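Local coordinates for methyltransferase domain-containing protein (Pyrococcus horikoshii, PDB 1VE3) that binds S-adenosylmethionine and is probably a methyltransferase that uses it as methyl donor, at residues K41-A46 with V64-S69; C47-F52 with E70-K75; R95-E100 with F125-R130. All blocks are in the same frame, centred on the assembly; numbering follows the deposited sequence.

Interaction 1. Residues K41-A46 with V64-S69; sequences KVLDLA and VGVDIS. With SAM (S-adenosylmethionine), chain C.
V42 to A46 and V64 to V66 form a parallel ladder, their strand axes 4.7 Å apart and turned by 19°. V64 N donates to V42 O, D44 N to V64 O at 2.8 Å, and V66 N to D44 O. The last rung, A46 N to V66 O, is weak because the N-H bends away from the acceptor, at 124°. L43, L45, V64 and V66 share one face of the sheet, where L43 CD1 lies 3.7 Å from V66 CG2 as the two side chains cross. D44 lies on the other face beside G65, and its OD2 is held by S53 OG.

These strands and the intervening helix 51-58 make the first beta-alpha-beta unit of the Rossmann-like methyltransferase fold, with the cofactor at the strands' C-terminal ends. A46 turns to positive phi (63°) and presents its carbonyl to the amino group of S-adenosylmethionine, A46 O to SAM N being 2.7 Å. D67 is the acidic residue at the end of the second strand that grips the ribose, as in class I methyltransferases. Its OD1 takes a very short bond from SAM O2' (2.5 Å), and its OD2 one from SAM O3' (2.8 Å). Each oxygen has a second donor that fixes the carboxylate: G48 N for OD2 and, closing an Asx turn on the anti lone pair of OD1, S69 N, with D67 OD1 to S69 N at 2.8 Å. I68 lays its CG2 methyl over a face of the adenine, 3.5 Å from SAM C5.

Interaction 2. Residues C47-F52 with E70-K75; sequences CGVGGF and EDMIRK. With SAM (S-adenosylmethionine), chain C.
V49 reaches from the glycine-rich loop to M72 and K75, on the first turns of helix 70-82. The loop, C-G-V-G-G in sequence, follows the first strand and belongs to motif I, the glycine-rich cofactor-binding signature of Rossmann-like methyltransferases. Here it folds as a type II' turn from C47 to G50, closed by G50 N to C47 O at 3.0 Å, and G50 then takes the N-cap position of helix 51-58.

V49 CG1, anti to the carbonyl carbon and beside its own N, is the branch that touches. It meets the selenium of M72, a selenomethionine, at 4.0 Å, the two side chains crossing at a slant. Toward K75 the geometry differs: the valine and the lysine lie side by side and point the same way, with K75 CB and CD both along V49 CG1, each 4.0 Å from it. Beyond CG the lysine runs extended, carrying its amino group off from the loop.

On the far side of G48, C47 SG meets the tip of I73, CD1, at 4.1 Å. Between these two apolar patches the G48 carbonyl faces the helix; no hydrogen bond spans the contact, and G48 O merely rests 3.5 Å from M72 CB. G48 itself has positive phi (64°).

M72 thus borders both loop and cofactor. The bend at chi2 (-64°) sets the selenium beside V49 CG1, while CG and the selenium both border the ribose, M72 SE lying 3.9 Å from SAM O3'. T14 also touches M72 and K75. From the loop, G48 CA lies 3.6 Å from SAM O3', and from the helix, M72 CG comes within 3.5 Å of the same oxygen.

Interaction 3. Residues R95-E100 with F125-R130; sequences RKLSFE and FKEVRR
E127 and R130, one turn apart on helix 118-131, bind the backbone of loop 95-100 through a compact network of hydrogen bonds. Within the helix they pair side-on: R130 NE gives a nearly straight bond to E127 OE2 and R130 NH2 a salt-bridge bond of 2.9 Å to E127 OE1. The loop adds to both groups. L97 N donates to E127 OE1 at 2.8 Å, meeting it from the opposite face of the carboxylate to R130 NH2, which leaves that oxygen with two donors. The guanidinium, swung round by the bend at chi3 (77°), sets its end edge-on against F99 O, with R130 NH1 at 3.0 Å and NH2 at 3.2 Å from this one carbonyl oxygen. Its NH1 also makes a salt bridge to D101, so three backbone or carboxylate partners fix its rotation. Nearer the helix, E127 CG lies 3.4 Å from R95 O.

The outer side is looser. K96 curls back, bent at chi2 and chi4, so that K96 NZ sits above the carbonyl plane of L97 and bonds L97 O at 3.0 Å. The same NZ, 4.3 Å from E127 OE1, is beyond a salt bridge and lies between probable attraction to E127 and repulsion from R130. E100 is exposed to solvent.

R95 makes a salt bridge to D93, a cofactor-binding residue, at the edge of the pocket. Inward, L97 packs on L43 and L45 and F99 on L43 of strand 41-45, while V128, from the same helix, touches L45 and F138, so loop and helix cover this side of the central sheet.

In the fold
All three contacts belong to one Rossmann-like methyltransferase domain. Interactions 1 and 2 interleave along the chain, their centres 9 Å apart: strand 41-45 runs into the glycine loop and helix 51-58, strand 62-67 into helix 70-82. Both touch S-adenosylmethionine and line its pocket from adenine to amino acid end. Interaction 3, which reaches the cofactor only through R95, comes later: its loop lies between strands 88-91 and 104-110, its partner on helix 118-131. It meets interaction 1 through L43, L45 and V66, centres 11 Å apart, but stays about 9 Å from interaction 2 at the nearest atoms. Strands 41-45 and 62-67 thus carry cofactor loops at their ends while loop 95-100 and helix 118-131 pack one face.

Interaction 1. Residues K41-A46 with V64-S69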
loop_
_atom_site.group_PDB
_atom_site.type_symbol
_atom_site.label_atom_id
_atom_site.label_comp_id
_atom_site.label_asym_id
_atom_site.label_seq_id
_atom_site.Cartn_x
_atom_site.Cartn_y
_atom_site.Cartn_z
ATOM N N LYS A 41 -0.168 0.397 -26.839
ATOM C CA LYS A 41 -1.340 1.169 -26.436
ATOM C C LYS A 41 -2.169 0.345 -25.444
ATOM O O LYS A 41 -2.644 -0.747 -25.771
ATOM C CB LYS A 41 -2.164 1.511 -27.674
ATOM C CG LYS A 41 -3.105 2.678 -27.507
ATOM C CD LYS A 41 -3.506 3.218 -28.871
ATOM C CE LYS A 41 -4.323 4.494 -28.754
ATOM N NZ LYS A 41 -4.487 5.146 -30.084
ATOM N N VAL A 42 -2.345 0.871 -24.235
ATOM C CA VAL A 42 -3.091 0.162 -23.202
ATOM C C VAL A 42 -4.416 0.812 -22.810
ATOM O O VAL A 42 -4.524 2.035 -22.736
ATOM C CB VAL A 42 -2.245 0.014 -21.917
ATOM C CG1 VAL A 42 -2.969 -0.868 -20.914
ATOM C CG2 VAL A 42 -0.880 -0.565 -22.254
ATOM N N LEU A 43 -5.423 -0.023 -22.564
ATOM C CA LEU A 43 -6.732 0.459 -22.135
ATOM C C LEU A 43 -6.990 -0.032 -20.708
ATOM O O LEU A 43 -7.024 -1.239 -20.450
ATOM C CB LEU A 43 -7.842 -0.057 -23.054
ATOM C CG LEU A 43 -9.259 0.220 -22.521
ATOM C CD1 LEU A 43 -9.511 1.714 -22.518
ATOM C CD2 LEU A 43 -10.306 -0.494 -23.379
ATOM N N ASP A 44 -7.152 0.908 -19.781
ATOM C CA ASP A 44 -7.421 0.571 -18.385
ATOM C C ASP A 44 -8.943 0.605 -18.215
ATOM O O ASP A 44 -9.522 1.644 -17.896
ATOM C CB ASP A 44 -6.761 1.597 -17.449
ATOM C CG ASP A 44 -6.752 1.145 -15.998
ATOM O OD1 ASP A 44 -7.427 0.144 -15.682
ATOM O OD2 ASP A 44 -6.074 1.793 -15.169
ATOM N N LEU A 45 -9.583 -0.536 -18.440
ATOM C CA LEU A 45 -11.035 -0.632 -18.348
ATOM C C LEU A 45 -11.488 -0.661 -16.886
ATOM O O LEU A 45 -11.058 -1.522 -16.103
ATOM C CB LEU A 45 -11.510 -1.879 -19.102
ATOM C CG LEU A 45 -12.987 -1.923 -19.507
ATOM C CD1 LEU A 45 -13.374 -0.627 -20.206
ATOM C CD2 LEU A 45 -13.218 -3.111 -20.421
ATOM N N ALA A 46 -12.371 0.273 -16.535
ATOM C CA ALA A 46 -12.852 0.416 -15.159
ATOM C C ALA A 46 -11.599 0.778 -14.349
ATOM O O ALA A 46 -11.229 0.077 -13.407
ATOM C CB ALA A 46 -13.468 -0.911 -14.658
ATOM N N VAL A 64 -4.793 4.850 -21.741
ATOM C CA VAL A 64 -6.126 5.429 -21.804
ATOM C C VAL A 64 -6.950 4.777 -20.696
ATOM O O VAL A 64 -7.074 3.550 -20.642
ATOM C CB VAL A 64 -6.811 5.145 -23.145
ATOM C CG1 VAL A 64 -8.165 5.822 -23.176
ATOM C CG2 VAL A 64 -5.936 5.636 -24.291
ATOM N N GLY A 65 -7.503 5.597 -19.810
ATOM C CA GLY A 65 -8.299 5.071 -18.716
ATOM C C GLY A 65 -9.777 5.366 -18.871
ATOM O O GLY A 65 -10.166 6.512 -19.107
ATOM N N VAL A 66 -10.604 4.335 -18.719
ATOM C CA VAL A 66 -12.051 4.473 -18.854
ATOM C C VAL A 66 -12.814 3.955 -17.627
ATOM O O VAL A 66 -12.560 2.857 -17.155
ATOM C CB VAL A 66 -12.556 3.698 -20.105
ATOM C CG1 VAL A 66 -14.077 3.796 -20.215
ATOM C CG2 VAL A 66 -11.889 4.251 -21.360
ATOM N N ASP A 67 -13.754 4.748 -17.121
ATOM C CA ASP A 67 -14.561 4.347 -15.966
ATOM C C ASP A 67 -15.933 4.997 -16.105
ATOM O O ASP A 67 -16.057 6.076 -16.687
ATOM C CB ASP A 67 -13.899 4.773 -14.650
ATOM C CG ASP A 67 -14.464 4.028 -13.435
ATOM O OD1 ASP A 67 -15.634 4.260 -13.061
ATOM O OD2 ASP A 67 -13.730 3.203 -12.851
ATOM N N ILE A 68 -16.954 4.327 -15.581
ATOM C CA ILE A 68 -18.329 4.803 -15.667
ATOM C C ILE A 68 -18.669 5.864 -14.619
ATOM O O ILE A 68 -19.664 6.571 -14.741
ATOM C CB ILE A 68 -19.325 3.627 -15.512
ATOM C CG1 ILE A 68 -20.712 4.045 -16.004
ATOM C CG2 ILE A 68 -19.410 3.203 -14.039
ATOM C CD1 ILE A 68 -21.778 2.996 -15.812
ATOM N N SER A 69 -17.844 5.973 -13.588
ATOM C CA SER A 69 -18.102 6.939 -12.533
ATOM C C SER A 69 -17.495 8.313 -12.779
ATOM O O SER A 69 -16.292 8.446 -13.005
ATOM C CB SER A 69 -17.592 6.412 -11.192
ATOM O OG SER A 69 -17.465 7.473 -10.260
HETATM N N SAM C . -9.297 -0.995 -11.866
HETATM C CA SAM C . -9.555 -0.230 -10.612
HETATM C C SAM C . -8.385 -0.422 -9.650
HETATM O O SAM C . -8.013 0.549 -8.979
HETATM O OXT SAM C . -7.889 -1.592 -9.621
HETATM C CB SAM C . -10.801 -0.772 -9.989
HETATM C CG SAM C . -11.483 0.173 -9.130
HETATM S SD SAM C . -13.014 -0.473 -8.346
HETATM C CE SAM C . -12.539 -1.771 -7.391
HETATM C "C5'" SAM C . -14.075 -0.939 -9.721
HETATM C "C4'" SAM C . -14.485 0.221 -10.768
HETATM O "O4'" SAM C . -15.338 -0.355 -11.817
HETATM C "C3'" SAM C . -15.379 1.297 -10.171
HETATM O "O3'" SAM C . -14.392 2.442 -10.240
HETATM C "C2'" SAM C . -16.478 1.648 -11.113
HETATM O "O2'" SAM C . -16.890 2.951 -11.386
HETATM C "C1'" SAM C . -16.064 0.741 -12.331
HETATM N N9 SAM C . -17.219 0.285 -13.116
HETATM C C8 SAM C . -18.401 -0.362 -12.758
HETATM N N7 SAM C . -19.197 -0.606 -13.771
HETATM C C5 SAM C . -18.534 -0.107 -14.848
HETATM C C6 SAM C . -18.825 -0.033 -16.280
HETATM N N6 SAM C . -19.959 -0.519 -16.810
HETATM N N1 SAM C . -17.889 0.572 -17.148
HETATM C C2 SAM C . -16.720 1.081 -16.643
HETATM N N3 SAM C . -16.353 1.064 -15.332
HETATM C C4 SAM C . -17.299 0.455 -14.471
#

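Interaction 2. Residues C47-F52 with E70-K75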
loop_
_atom_site.group_PDB
_atom_site.type_symbol
_atom_site.label_atom_id
_atom_site.label_comp_id
_atom_site.label_asym_id
_atom_site.label_seq_id
_atom_site.Cartn_x
_atom_site.Cartn_y
_atom_site.Cartn_z
ATOM N N CYS A 47 -10.956 1.882 -14.741
ATOM C CA CYS A 47 -9.710 2.346 -14.117
ATOM C C CYS A 47 -9.773 2.922 -12.702
ATOM O O CYS A 47 -8.733 3.101 -12.062
ATOM C CB CYS A 47 -9.035 3.381 -15.022
ATOM S SG CYS A 47 -10.034 4.862 -15.315
ATOM N N GLY A 48 -10.969 3.220 -12.211
ATOM C CA GLY A 48 -11.065 3.782 -10.877
ATOM C C GLY A 48 -10.380 5.136 -10.850
ATOM O O GLY A 48 -10.643 5.983 -11.709
ATOM N N VAL A 49 -9.485 5.347 -9.890
ATOM C CA VAL A 49 -8.789 6.625 -9.798
ATOM C C VAL A 49 -7.511 6.704 -10.641
ATOM O O VAL A 49 -6.750 7.669 -10.546
ATOM C CB VAL A 49 -8.502 7.006 -8.305
ATOM C CG1 VAL A 49 -9.827 7.243 -7.580
ATOM C CG2 VAL A 49 -7.725 5.915 -7.609
ATOM N N GLY A 50 -7.288 5.685 -11.471
ATOM C CA GLY A 50 -6.140 5.675 -12.366
ATOM C C GLY A 50 -4.789 5.200 -11.857
ATOM O O GLY A 50 -3.776 5.361 -12.546
ATOM N N GLY A 51 -4.756 4.605 -10.670
ATOM C CA GLY A 51 -3.496 4.133 -10.134
ATOM C C GLY A 51 -2.672 3.241 -11.057
ATOM O O GLY A 51 -1.467 3.452 -11.223
ATOM N N PHE A 52 -3.300 2.236 -11.661
ATOM C CA PHE A 52 -2.550 1.338 -12.532
ATOM C C PHE A 52 -2.203 1.984 -13.867
ATOM O O PHE A 52 -1.320 1.517 -14.575
ATOM C CB PHE A 52 -3.322 0.026 -12.727
ATOM C CG PHE A 52 -3.264 -0.874 -11.532
ATOM C CD1 PHE A 52 -2.173 -1.709 -11.330
ATOM C CD2 PHE A 52 -4.261 -0.833 -10.566
ATOM C CE1 PHE A 52 -2.072 -2.490 -10.180
ATOM C CE2 PHE A 52 -4.170 -1.614 -9.409
ATOM C CZ PHE A 52 -3.074 -2.441 -9.219
ATOM N N GLU A 70 -18.340 9.333 -12.725
ATOM C CA GLU A 70 -17.883 10.701 -12.908
ATOM C C GLU A 70 -16.900 11.059 -11.790
ATOM O O GLU A 70 -15.908 11.756 -12.023
ATOM C CB GLU A 70 -19.078 11.649 -12.884
ATOM C CG GLU A 70 -19.907 11.618 -14.153
ATOM C CD GLU A 70 -19.565 12.752 -15.100
ATOM O OE1 GLU A 70 -18.367 12.949 -15.403
ATOM O OE2 GLU A 70 -20.501 13.449 -15.544
ATOM N N ASP A 71 -17.169 10.560 -10.584
ATOM C CA ASP A 71 -16.319 10.831 -9.427
ATOM C C ASP A 71 -14.941 10.187 -9.554
ATOM O O ASP A 71 -13.925 10.810 -9.240
ATOM C CB ASP A 71 -16.986 10.334 -8.142
ATOM C CG ASP A 71 -18.392 10.866 -7.968
ATOM O OD1 ASP A 71 -18.589 12.096 -8.094
ATOM O OD2 ASP A 71 -19.304 10.051 -7.698
HETATM N N MSE A 72 -14.910 8.931 -9.996
HETATM C CA MSE A 72 -13.644 8.225 -10.168
HETATM C C MSE A 72 -12.785 8.973 -11.177
HETATM O O MSE A 72 -11.607 9.225 -10.942
HETATM C CB MSE A 72 -13.894 6.797 -10.668
HETATM C CG MSE A 72 -14.548 5.881 -9.639
HETATM SE SE MSE A 72 -13.415 5.592 -8.099
HETATM C CE MSE A 72 -14.511 6.491 -6.781
ATOM N N ILE A 73 -13.395 9.324 -12.304
ATOM C CA ILE A 73 -12.708 10.037 -13.367
ATOM C C ILE A 73 -12.234 11.418 -12.917
ATOM O O ILE A 73 -11.129 11.840 -13.260
ATOM C CB ILE A 73 -13.624 10.172 -14.607
ATOM C CG1 ILE A 73 -13.945 8.776 -15.156
ATOM C CG2 ILE A 73 -12.944 11.010 -15.684
ATOM C CD1 ILE A 73 -12.716 7.983 -15.579
ATOM N N ARG A 74 -13.059 12.116 -12.142
ATOM C CA ARG A 74 -12.683 13.437 -11.650
ATOM C C ARG A 74 -11.417 13.348 -10.793
ATOM O O ARG A 74 -10.486 14.131 -10.974
ATOM C CB ARG A 74 -13.822 14.059 -10.833
ATOM C CG ARG A 74 -13.577 15.524 -10.460
ATOM C CD ARG A 74 -14.766 16.145 -9.736
ATOM N NE ARG A 74 -15.135 15.396 -8.536
ATOM C CZ ARG A 74 -16.191 14.592 -8.448
ATOM N NH1 ARG A 74 -17.003 14.431 -9.487
ATOM N NH2 ARG A 74 -16.428 13.935 -7.320
ATOM N N LYS A 75 -11.380 12.396 -9.865
ATOM C CA LYS A 75 -10.202 12.233 -9.017
ATOM C C LYS A 75 -8.995 11.813 -9.851
ATOM O O LYS A 75 -7.870 12.242 -9.596
ATOM C CB LYS A 75 -10.439 11.175 -7.932
ATOM C CG LYS A 75 -11.109 11.650 -6.657
ATOM C CD LYS A 75 -11.076 10.532 -5.607
ATOM C CE LYS A 75 -11.917 10.869 -4.386
ATOM N NZ LYS A 75 -11.943 9.752 -3.395
HETATM N N SAM C . -9.297 -0.995 -11.866
HETATM C CA SAM C . -9.555 -0.230 -10.612
HETATM C C SAM C . -8.385 -0.422 -9.650
HETATM O O SAM C . -8.013 0.549 -8.979
HETATM O OXT SAM C . -7.889 -1.592 -9.621
HETATM C CB SAM C . -10.801 -0.772 -9.989
HETATM C CG SAM C . -11.483 0.173 -9.130
HETATM S SD SAM C . -13.014 -0.473 -8.346
HETATM C CE SAM C . -12.539 -1.771 -7.391
HETATM C "C5'" SAM C . -14.075 -0.939 -9.721
HETATM C "C4'" SAM C . -14.485 0.221 -10.768
HETATM O "O4'" SAM C . -15.338 -0.355 -11.817
HETATM C "C3'" SAM C . -15.379 1.297 -10.171
HETATM O "O3'" SAM C . -14.392 2.442 -10.240
HETATM C "C2'" SAM C . -16.478 1.648 -11.113
HETATM O "O2'" SAM C . -16.890 2.951 -11.386
HETATM C "C1'" SAM C . -16.064 0.741 -12.331
HETATM N N9 SAM C . -17.219 0.285 -13.116
HETATM C C8 SAM C . -18.401 -0.362 -12.758
HETATM N N7 SAM C . -19.197 -0.606 -13.771
HETATM C C5 SAM C . -18.534 -0.107 -14.848
HETATM C C6 SAM C . -18.825 -0.033 -16.280
HETATM N N6 SAM C . -19.959 -0.519 -16.810
HETATM N N1 SAM C . -17.889 0.572 -17.148
HETATM C C2 SAM C . -16.720 1.081 -16.643
HETATM N N3 SAM C . -16.353 1.064 -15.332
HETATM C C4 SAM C . -17.299 0.455 -14.471
#

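Interaction 3. Residues R95-E100 with F125-R130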
loop_
_atom_site.group_PDB
_atom_site.type_symbol
_atom_site.label_atom_id
_atom_site.label_comp_id
_atom_site.label_asym_id
_atom_site.label_seq_id
_atom_site.Cartn_x
_atom_site.Cartn_y
_atom_site.Cartn_z
ATOM N N ARG A 95 -19.194 -1.973 -20.938
ATOM C CA ARG A 95 -20.120 -2.843 -21.658
ATOM C C ARG A 95 -20.317 -2.396 -23.107
ATOM O O ARG A 95 -20.748 -3.183 -23.948
ATOM C CB ARG A 95 -21.469 -2.888 -20.936
ATOM C CG ARG A 95 -21.400 -3.495 -19.537
ATOM C CD ARG A 95 -22.699 -3.288 -18.775
ATOM N NE ARG A 95 -23.069 -1.878 -18.727
ATOM C CZ ARG A 95 -24.207 -1.402 -18.228
ATOM N NH1 ARG A 95 -25.124 -2.220 -17.716
ATOM N NH2 ARG A 95 -24.431 -0.096 -18.252
ATOM N N LYS A 96 -19.990 -1.139 -23.397
ATOM C CA LYS A 96 -20.126 -0.608 -24.750
ATOM C C LYS A 96 -19.194 0.578 -24.988
ATOM O O LYS A 96 -19.579 1.733 -24.805
ATOM C CB LYS A 96 -21.572 -0.184 -25.023
ATOM C CG LYS A 96 -21.796 0.268 -26.467
ATOM C CD LYS A 96 -21.343 -0.820 -27.446
ATOM C CE LYS A 96 -21.316 -0.326 -28.893
ATOM N NZ LYS A 96 -20.322 0.766 -29.098
ATOM N N LEU A 97 -17.970 0.275 -25.412
ATOM C CA LEU A 97 -16.951 1.284 -25.672
ATOM C C LEU A 97 -17.109 1.891 -27.055
ATOM O O LEU A 97 -17.571 1.228 -27.984
ATOM C CB LEU A 97 -15.566 0.656 -25.552
ATOM C CG LEU A 97 -15.283 -0.066 -24.235
ATOM C CD1 LEU A 97 -14.037 -0.929 -24.394
ATOM C CD2 LEU A 97 -15.114 0.950 -23.109
ATOM N N SER A 98 -16.704 3.151 -27.192
ATOM C CA SER A 98 -16.810 3.861 -28.461
ATOM C C SER A 98 -15.555 3.771 -29.324
ATOM O O SER A 98 -15.529 4.314 -30.427
ATOM C CB SER A 98 -17.120 5.337 -28.213
ATOM O OG SER A 98 -15.993 5.993 -27.655
ATOM N N PHE A 99 -14.518 3.104 -28.828
ATOM C CA PHE A 99 -13.277 2.977 -29.590
ATOM C C PHE A 99 -13.494 2.146 -30.848
ATOM O O PHE A 99 -14.421 1.334 -30.916
ATOM C CB PHE A 99 -12.177 2.318 -28.748
ATOM C CG PHE A 99 -11.831 3.071 -27.496
ATOM C CD1 PHE A 99 -11.341 4.371 -27.564
ATOM C CD2 PHE A 99 -12.013 2.486 -26.247
ATOM C CE1 PHE A 99 -11.037 5.081 -26.404
ATOM C CE2 PHE A 99 -11.714 3.185 -25.080
ATOM C CZ PHE A 99 -11.227 4.483 -25.157
ATOM N N GLU A 100 -12.635 2.357 -31.840
ATOM C CA GLU A 100 -12.713 1.613 -33.090
ATOM C C GLU A 100 -12.209 0.206 -32.815
ATOM O O GLU A 100 -11.614 -0.057 -31.766
ATOM C CB GLU A 100 -11.830 2.265 -34.160
ATOM C CG GLU A 100 -12.147 3.727 -34.412
ATOM C CD GLU A 100 -13.536 3.921 -34.978
ATOM O OE1 GLU A 100 -13.744 3.588 -36.166
ATOM O OE2 GLU A 100 -14.423 4.396 -34.234
ATOM N N PHE A 125 -16.525 -8.611 -22.131
ATOM C CA PHE A 125 -15.565 -9.477 -22.807
ATOM C C PHE A 125 -15.677 -9.332 -24.319
ATOM O O PHE A 125 -14.666 -9.304 -25.021
ATOM C CB PHE A 125 -15.775 -10.946 -22.429
ATOM C CG PHE A 125 -15.258 -11.318 -21.060
ATOM C CD1 PHE A 125 -14.537 -10.411 -20.290
ATOM C CD2 PHE A 125 -15.494 -12.590 -20.547
ATOM C CE1 PHE A 125 -14.061 -10.767 -19.022
ATOM C CE2 PHE A 125 -15.025 -12.959 -19.288
ATOM C CZ PHE A 125 -14.305 -12.042 -18.521
ATOM N N LYS A 126 -16.910 -9.237 -24.815
ATOM C CA LYS A 126 -17.139 -9.089 -26.245
ATOM C C LYS A 126 -16.506 -7.785 -26.724
ATOM O O LYS A 126 -15.800 -7.764 -27.736
ATOM C CB LYS A 126 -18.639 -9.095 -26.550
ATOM C CG LYS A 126 -18.967 -9.327 -28.014
ATOM C CD LYS A 126 -20.464 -9.491 -28.227
ATOM C CE LYS A 126 -21.009 -10.659 -27.429
ATOM N NZ LYS A 126 -22.480 -10.811 -27.606
ATOM N N GLU A 127 -16.748 -6.704 -25.987
ATOM C CA GLU A 127 -16.186 -5.400 -26.332
ATOM C C GLU A 127 -14.660 -5.388 -26.252
ATOM O O GLU A 127 -13.995 -4.766 -27.085
ATOM C CB GLU A 127 -16.753 -4.313 -25.413
ATOM C CG GLU A 127 -18.071 -3.754 -25.889
ATOM C CD GLU A 127 -17.928 -3.047 -27.221
ATOM O OE1 GLU A 127 -17.514 -1.871 -27.225
ATOM O OE2 GLU A 127 -18.211 -3.674 -28.262
ATOM N N VAL A 128 -14.109 -6.077 -25.252
ATOM C CA VAL A 128 -12.663 -6.135 -25.080
ATOM C C VAL A 128 -12.025 -6.804 -26.291
ATOM O O VAL A 128 -11.041 -6.311 -26.842
ATOM C CB VAL A 128 -12.276 -6.937 -23.819
ATOM C CG1 VAL A 128 -10.768 -7.137 -23.776
ATOM C CG2 VAL A 128 -12.764 -6.202 -22.560
ATOM N N ARG A 129 -12.578 -7.943 -26.693
ATOM C CA ARG A 129 -12.039 -8.647 -27.840
ATOM C C ARG A 129 -12.058 -7.752 -29.074
ATOM O O ARG A 129 -11.098 -7.720 -29.833
ATOM C CB ARG A 129 -12.837 -9.920 -28.122
ATOM C CG ARG A 129 -12.445 -10.576 -29.433
ATOM C CD ARG A 129 -13.271 -11.809 -29.722
ATOM N NE ARG A 129 -13.085 -12.256 -31.097
ATOM C CZ ARG A 129 -13.436 -11.544 -32.162
ATOM N NH1 ARG A 129 -13.998 -10.350 -32.013
ATOM N NH2 ARG A 129 -13.227 -12.024 -33.379
ATOM N N ARG A 130 -13.150 -7.010 -29.247
ATOM C CA ARG A 130 -13.316 -6.131 -30.399
ATOM C C ARG A 130 -12.303 -4.995 -30.516
ATOM O O ARG A 130 -11.750 -4.767 -31.594
ATOM C CB ARG A 130 -14.730 -5.540 -30.411
ATOM C CG ARG A 130 -14.987 -4.594 -31.578
ATOM C CD ARG A 130 -16.406 -4.054 -31.576
ATOM N NE ARG A 130 -16.616 -3.004 -30.581
ATOM C CZ ARG A 130 -15.966 -1.845 -30.567
ATOM N NH1 ARG A 130 -15.058 -1.581 -31.496
ATOM N NH2 ARG A 130 -16.225 -0.948 -29.626
#